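Local atomic coordinates of uncharacterized protein (Parabacteroides distasonis, PDB entry 4KW2), a protein that is of unknown function but adopts a xylose isomerase-like TIM barrel and may act as a sugar isomerase or related enzyme. Residues 133-147 with 165-177. Residues are numbered along the deposited sequence; the frame is centred on the assembly and turned at random.
With SO4 (sulfate ion), chain E.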
loop_
_atom_site.group_PDB
_atom_site.type_symbol
_atom_site.label_atom_id
_atom_site.label_comp_id
_atom_site.label_asym_id
_atom_site.label_seq_id
_atom_site.Cartn_x
_atom_site.Cartn_y
_atom_site.Cartn_z
ATOM N N ILE A 133 -0.565 -17.624 -26.490
ATOM C CA ILE A 133 0.370 -16.512 -26.328
ATOM C C ILE A 133 1.741 -16.850 -26.922
ATOM O O ILE A 133 2.378 -15.996 -27.538
ATOM C CB ILE A 133 0.489 -16.101 -24.840
ATOM C CG1 ILE A 133 -0.792 -15.387 -24.402
ATOM C CG2 ILE A 133 1.695 -15.199 -24.607
ATOM C CD1 ILE A 133 -0.939 -15.248 -22.905
ATOM N N GLU A 134 2.191 -18.090 -26.746
ATOM C CA GLU A 134 3.472 -18.514 -27.317
ATOM C C GLU A 134 3.444 -18.452 -28.847
ATOM O O GLU A 134 4.432 -18.051 -29.464
ATOM C CB GLU A 134 3.856 -19.920 -26.844
ATOM C CG GLU A 134 5.273 -20.337 -27.235
ATOM C CD GLU A 134 5.679 -21.697 -26.682
ATOM O OE1 GLU A 134 4.809 -22.431 -26.167
ATOM O OE2 GLU A 134 6.877 -22.040 -26.764
ATOM N N SER A 135 2.315 -18.831 -29.450
ATOM C CA SER A 135 2.163 -18.784 -30.905
ATOM C C SER A 135 2.307 -17.357 -31.420
ATOM O O SER A 135 2.898 -17.123 -32.477
ATOM C CB SER A 135 0.801 -19.341 -31.324
ATOM O OG SER A 135 0.504 -20.532 -30.623
ATOM N N LEU A 136 1.758 -16.409 -30.664
ATOM C CA LEU A 136 1.856 -14.990 -31.005
ATOM C C LEU A 136 3.285 -14.464 -30.843
ATOM O O LEU A 136 3.769 -13.704 -31.686
ATOM C CB LEU A 136 0.887 -14.163 -30.151
ATOM C CG LEU A 136 -0.602 -14.349 -30.464
ATOM C CD1 LEU A 136 -1.462 -13.760 -29.356
ATOM C CD2 LEU A 136 -0.956 -13.715 -31.798
ATOM N N ALA A 137 3.950 -14.872 -29.764
ATOM C CA ALA A 137 5.355 -14.532 -29.545
ATOM C C ALA A 137 6.205 -14.953 -30.741
ATOM O O ALA A 137 7.024 -14.171 -31.226
ATOM C CB ALA A 137 5.872 -15.190 -28.275
ATOM N N LYS A 138 6.002 -16.186 -31.208
ATOM C CA LYS A 138 6.714 -16.707 -32.384
ATOM C C LYS A 138 6.347 -15.919 -33.637
ATOM O O LYS A 138 7.222 -15.497 -34.389
ATOM C CB LYS A 138 6.378 -18.181 -32.631
ATOM C CG LYS A 138 6.881 -19.171 -31.589
ATOM C CD LYS A 138 6.773 -20.596 -32.129
ATOM C CE LYS A 138 6.286 -21.594 -31.090
ATOM N NZ LYS A 138 7.262 -21.784 -29.984
ATOM N N LYS A 139 5.047 -15.731 -33.848
ATOM C CA LYS A 139 4.529 -15.062 -35.044
ATOM C C LYS A 139 5.056 -13.636 -35.203
ATOM O O LYS A 139 5.265 -13.180 -36.325
ATOM C CB LYS A 139 2.996 -15.057 -35.013
ATOM C CG LYS A 139 2.314 -14.336 -36.171
ATOM C CD LYS A 139 0.800 -14.491 -36.076
ATOM C CE LYS A 139 0.037 -13.340 -36.718
ATOM N NZ LYS A 139 -0.427 -13.649 -38.096
ATOM N N TYR A 140 5.268 -12.940 -34.084
ATOM C CA TYR A 140 5.739 -11.555 -34.106
ATOM C C TYR A 140 7.170 -11.386 -33.588
ATOM O O TYR A 140 7.635 -10.259 -33.428
ATOM C CB TYR A 140 4.797 -10.668 -33.288
ATOM C CG TYR A 140 3.394 -10.565 -33.850
ATOM C CD1 TYR A 140 3.127 -9.799 -34.984
ATOM C CD2 TYR A 140 2.331 -11.221 -33.242
ATOM C CE1 TYR A 140 1.840 -9.699 -35.496
ATOM C CE2 TYR A 140 1.046 -11.129 -33.745
ATOM C CZ TYR A 140 0.804 -10.369 -34.870
ATOM O OH TYR A 140 -0.482 -10.284 -35.353
ATOM N N ASP A 141 7.867 -12.493 -33.334
ATOM C CA ASP A 141 9.212 -12.453 -32.750
ATOM C C ASP A 141 9.267 -11.567 -31.491
ATOM O O ASP A 141 10.251 -10.869 -31.246
ATOM C CB ASP A 141 10.227 -11.976 -33.795
ATOM C CG ASP A 141 11.667 -12.108 -33.323
ATOM O OD1 ASP A 141 11.952 -12.992 -32.486
ATOM O OD2 ASP A 141 12.517 -11.319 -33.791
HETATM N N MSE A 142 8.200 -11.620 -30.698
HETATM C CA MSE A 142 8.054 -10.799 -29.503
HETATM C C MSE A 142 8.445 -11.606 -28.301
HETATM O O MSE A 142 8.014 -12.746 -28.145
HETATM C CB MSE A 142 6.581 -10.401 -29.401
HETATM C CG MSE A 142 6.295 -9.371 -28.312
HETATM SE SE MSE A 142 7.250 -7.691 -28.672
HETATM C CE MSE A 142 6.427 -7.291 -30.412
ATOM N N GLU A 143 9.269 -11.030 -27.436
ATOM C CA GLU A 143 9.576 -11.667 -26.165
ATOM C C GLU A 143 8.446 -11.414 -25.176
ATOM O O GLU A 143 7.778 -10.383 -25.230
ATOM C CB GLU A 143 10.908 -11.171 -25.616
ATOM C CG GLU A 143 12.087 -11.615 -26.463
ATOM C CD GLU A 143 13.417 -11.324 -25.806
ATOM O OE1 GLU A 143 13.654 -10.158 -25.417
ATOM O OE2 GLU A 143 14.225 -12.267 -25.684
ATOM N N VAL A 144 8.231 -12.376 -24.288
ATOM C CA VAL A 144 7.119 -12.346 -23.350
ATOM C C VAL A 144 7.655 -12.551 -21.937
ATOM O O VAL A 144 8.333 -13.541 -21.664
ATOM C CB VAL A 144 6.087 -13.442 -23.684
ATOM C CG1 VAL A 144 4.891 -13.367 -22.743
ATOM C CG2 VAL A 144 5.633 -13.316 -25.132
ATOM N N ALA A 145 7.376 -11.595 -21.056
ATOM C CA ALA A 145 7.750 -11.700 -19.653
ATOM C C ALA A 145 6.485 -11.903 -18.830
ATOM O O ALA A 145 5.668 -10.987 -18.684
ATOM C CB ALA A 145 8.492 -10.454 -19.205
ATOM N N ILE A 146 6.330 -13.114 -18.301
ATOM C CA ILE A 146 5.131 -13.501 -17.573
ATOM C C ILE A 146 5.230 -13.065 -16.114
ATOM O O ILE A 146 6.215 -13.332 -15.439
ATOM C CB ILE A 146 4.880 -15.021 -17.681
ATOM C CG1 ILE A 146 4.559 -15.384 -19.136
ATOM C CG2 ILE A 146 3.742 -15.463 -16.767
ATOM C CD1 ILE A 146 4.726 -16.853 -19.459
ATOM N N HIS A 147 4.191 -12.377 -15.660
ATOM C CA HIS A 147 4.068 -11.887 -14.297
ATOM C C HIS A 147 2.945 -12.709 -13.658
ATOM O O HIS A 147 1.796 -12.627 -14.090
ATOM C CB HIS A 147 3.690 -10.405 -14.363
ATOM C CG HIS A 147 3.805 -9.671 -13.065
ATOM N ND1 HIS A 147 3.190 -10.093 -11.906
ATOM C CD2 HIS A 147 4.428 -8.509 -12.760
ATOM C CE1 HIS A 147 3.452 -9.236 -10.935
ATOM N NE2 HIS A 147 4.200 -8.265 -11.427
ATOM N N LEU A 165 6.840 -22.951 -18.017
ATOM C CA LEU A 165 7.777 -22.520 -19.057
ATOM C C LEU A 165 8.635 -23.645 -19.643
ATOM O O LEU A 165 9.076 -23.541 -20.789
ATOM C CB LEU A 165 8.685 -21.403 -18.529
ATOM C CG LEU A 165 8.014 -20.040 -18.340
ATOM C CD1 LEU A 165 8.977 -19.064 -17.679
ATOM C CD2 LEU A 165 7.511 -19.486 -19.665
ATOM N N LYS A 166 8.876 -24.704 -18.866
ATOM C CA LYS A 166 9.747 -25.802 -19.299
ATOM C C LYS A 166 9.371 -26.267 -20.695
ATOM O O LYS A 166 8.203 -26.547 -20.965
ATOM C CB LYS A 166 9.670 -26.986 -18.330
ATOM N N GLY A 167 10.353 -26.306 -21.591
ATOM C CA GLY A 167 10.132 -26.779 -22.958
ATOM C C GLY A 167 9.531 -25.771 -23.926
ATOM O O GLY A 167 9.424 -26.056 -25.120
ATOM N N ARG A 168 9.136 -24.597 -23.433
ATOM C CA ARG A 168 8.603 -23.547 -24.302
ATOM C C ARG A 168 9.731 -22.738 -24.926
ATOM O O ARG A 168 10.840 -22.693 -24.396
ATOM C CB ARG A 168 7.670 -22.613 -23.528
ATOM C CG ARG A 168 6.375 -23.273 -23.101
ATOM C CD ARG A 168 5.453 -22.294 -22.399
ATOM N NE ARG A 168 4.241 -22.962 -21.939
ATOM C CZ ARG A 168 3.192 -23.254 -22.704
ATOM N NH1 ARG A 168 3.177 -22.933 -23.995
ATOM N NH2 ARG A 168 2.141 -23.870 -22.175
ATOM N N SER A 169 9.424 -22.097 -26.053
ATOM C CA SER A 169 10.356 -21.214 -26.768
ATOM C C SER A 169 11.131 -20.282 -25.830
ATOM O O SER A 169 10.617 -19.894 -24.781
ATOM C CB SER A 169 9.586 -20.383 -27.807
ATOM O OG SER A 169 10.297 -19.222 -28.205
ATOM N N PRO A 170 12.370 -19.911 -26.208
ATOM C CA PRO A 170 13.136 -18.978 -25.373
ATOM C C PRO A 170 12.511 -17.574 -25.274
ATOM O O PRO A 170 12.882 -16.798 -24.394
ATOM C CB PRO A 170 14.505 -18.907 -26.069
ATOM C CG PRO A 170 14.536 -20.046 -27.032
ATOM C CD PRO A 170 13.117 -20.307 -27.416
ATOM N N LEU A 171 11.582 -17.259 -26.176
ATOM C CA LEU A 171 10.826 -16.011 -26.116
ATOM C C LEU A 171 9.928 -15.930 -24.873
ATOM O O LEU A 171 9.636 -14.835 -24.393
ATOM C CB LEU A 171 9.964 -15.852 -27.373
ATOM C CG LEU A 171 10.691 -15.795 -28.718
ATOM C CD1 LEU A 171 9.704 -16.010 -29.856
ATOM C CD2 LEU A 171 11.434 -14.477 -28.878
HETATM N N MSE A 172 9.489 -17.084 -24.366
HETATM C CA MSE A 172 8.622 -17.136 -23.184
HETATM C C MSE A 172 9.451 -17.051 -21.932
HETATM O O MSE A 172 10.141 -17.998 -21.577
HETATM C CB MSE A 172 7.799 -18.425 -23.179
HETATM C CG MSE A 172 6.906 -18.547 -24.411
HETATM SE SE MSE A 172 5.465 -17.205 -24.348
HETATM C CE MSE A 172 4.231 -18.135 -23.125
ATOM N N GLY A 173 9.383 -15.911 -21.250
ATOM C CA GLY A 173 10.184 -15.673 -20.046
ATOM C C GLY A 173 9.382 -15.152 -18.865
ATOM O O GLY A 173 8.150 -15.262 -18.828
ATOM N N VAL A 174 10.094 -14.562 -17.908
ATOM C CA VAL A 174 9.515 -14.142 -16.639
ATOM C C VAL A 174 9.740 -12.659 -16.359
ATOM O O VAL A 174 10.842 -12.140 -16.537
ATOM C CB VAL A 174 10.114 -14.968 -15.483
ATOM C CG1 VAL A 174 9.556 -14.525 -14.136
ATOM C CG2 VAL A 174 9.838 -16.446 -15.714
ATOM N N CYS A 175 8.679 -11.989 -15.919
ATOM C CA CYS A 175 8.767 -10.643 -15.356
ATOM C C CYS A 175 8.852 -10.795 -13.848
ATOM O O CYS A 175 7.862 -11.125 -13.196
ATOM C CB CYS A 175 7.537 -9.814 -15.727
ATOM S SG CYS A 175 7.537 -8.128 -15.070
ATOM N N ALA A 176 10.039 -10.569 -13.298
ATOM C CA ALA A 176 10.283 -10.773 -11.871
ATOM C C ALA A 176 10.063 -9.490 -11.087
ATOM O O ALA A 176 10.593 -8.445 -11.445
ATOM C CB ALA A 176 11.703 -11.265 -11.657
ATOM N N ASP A 177 9.285 -9.579 -10.013
ATOM C CA ASP A 177 9.083 -8.454 -9.108
ATOM C C ASP A 177 10.167 -8.436 -8.048
ATOM O O ASP A 177 10.374 -9.425 -7.350
ATOM C CB ASP A 177 7.713 -8.533 -8.429
ATOM C CG ASP A 177 6.594 -8.015 -9.308
ATOM O OD1 ASP A 177 6.813 -7.797 -10.522
ATOM O OD2 ASP A 177 5.481 -7.821 -8.780
HETATM S S SO4 E . 13.707 -25.653 -20.582
HETATM O O1 SO4 E . 15.121 -26.076 -20.471
HETATM O O2 SO4 E . 13.380 -25.419 -22.005
HETATM O O3 SO4 E . 12.830 -26.714 -20.040
HETATM O O4 SO4 E . 13.503 -24.408 -19.805
#
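E134 grips the loop before strand 172-177 with both carboxylate oxygens, a worked example of how a barrel helix is tied to the loop entering the strand after its own. E134 OE2 receives the backbone N of S169 nearly along its C-O bond, at 2.6 Å. E134 OE1 takes R168 NH1 on the anti side, tilted out of the carboxylate plane, in a salt bridge of 2.8 Å. Carboxylate and guanidinium planes are turned 60° apart. With CG anti to the backbone N (chi1 -171°) and the chain extended, the acid reaches past M172; K138 NZ joins the salt-bridge network through a weak hydrogen bond to E134 OE2. Were the acid replaced by an alanine, the S169 amide would probably lose its acceptor and R168 this carboxylate mate.

M172, a selenomethionine, bends back so that SE lies 3.9 Å from V144 CB and CE meets I146 CD1, filling the angle between helix and sheet. L171 sets CD1 beside A137 CB and the A137 carbonyl oxygen, and CD2 against E143 CG.

Backbone hydrogen bonds in parallel register join the strands: V144 N to L171 O, G173 N to V144 O (2.6 Å), I146 N to G173 O and C175 N to I146 O. A145 CB meets C175 CB at 3.7 Å on the other side of the sheet from M172.

Strands 143-146 and 172-178 are thus adjacent staves of the eight-stranded barrel, flanked by 120-123 and 199-204, while helix 130-140 packs outside, next to helix 103-116.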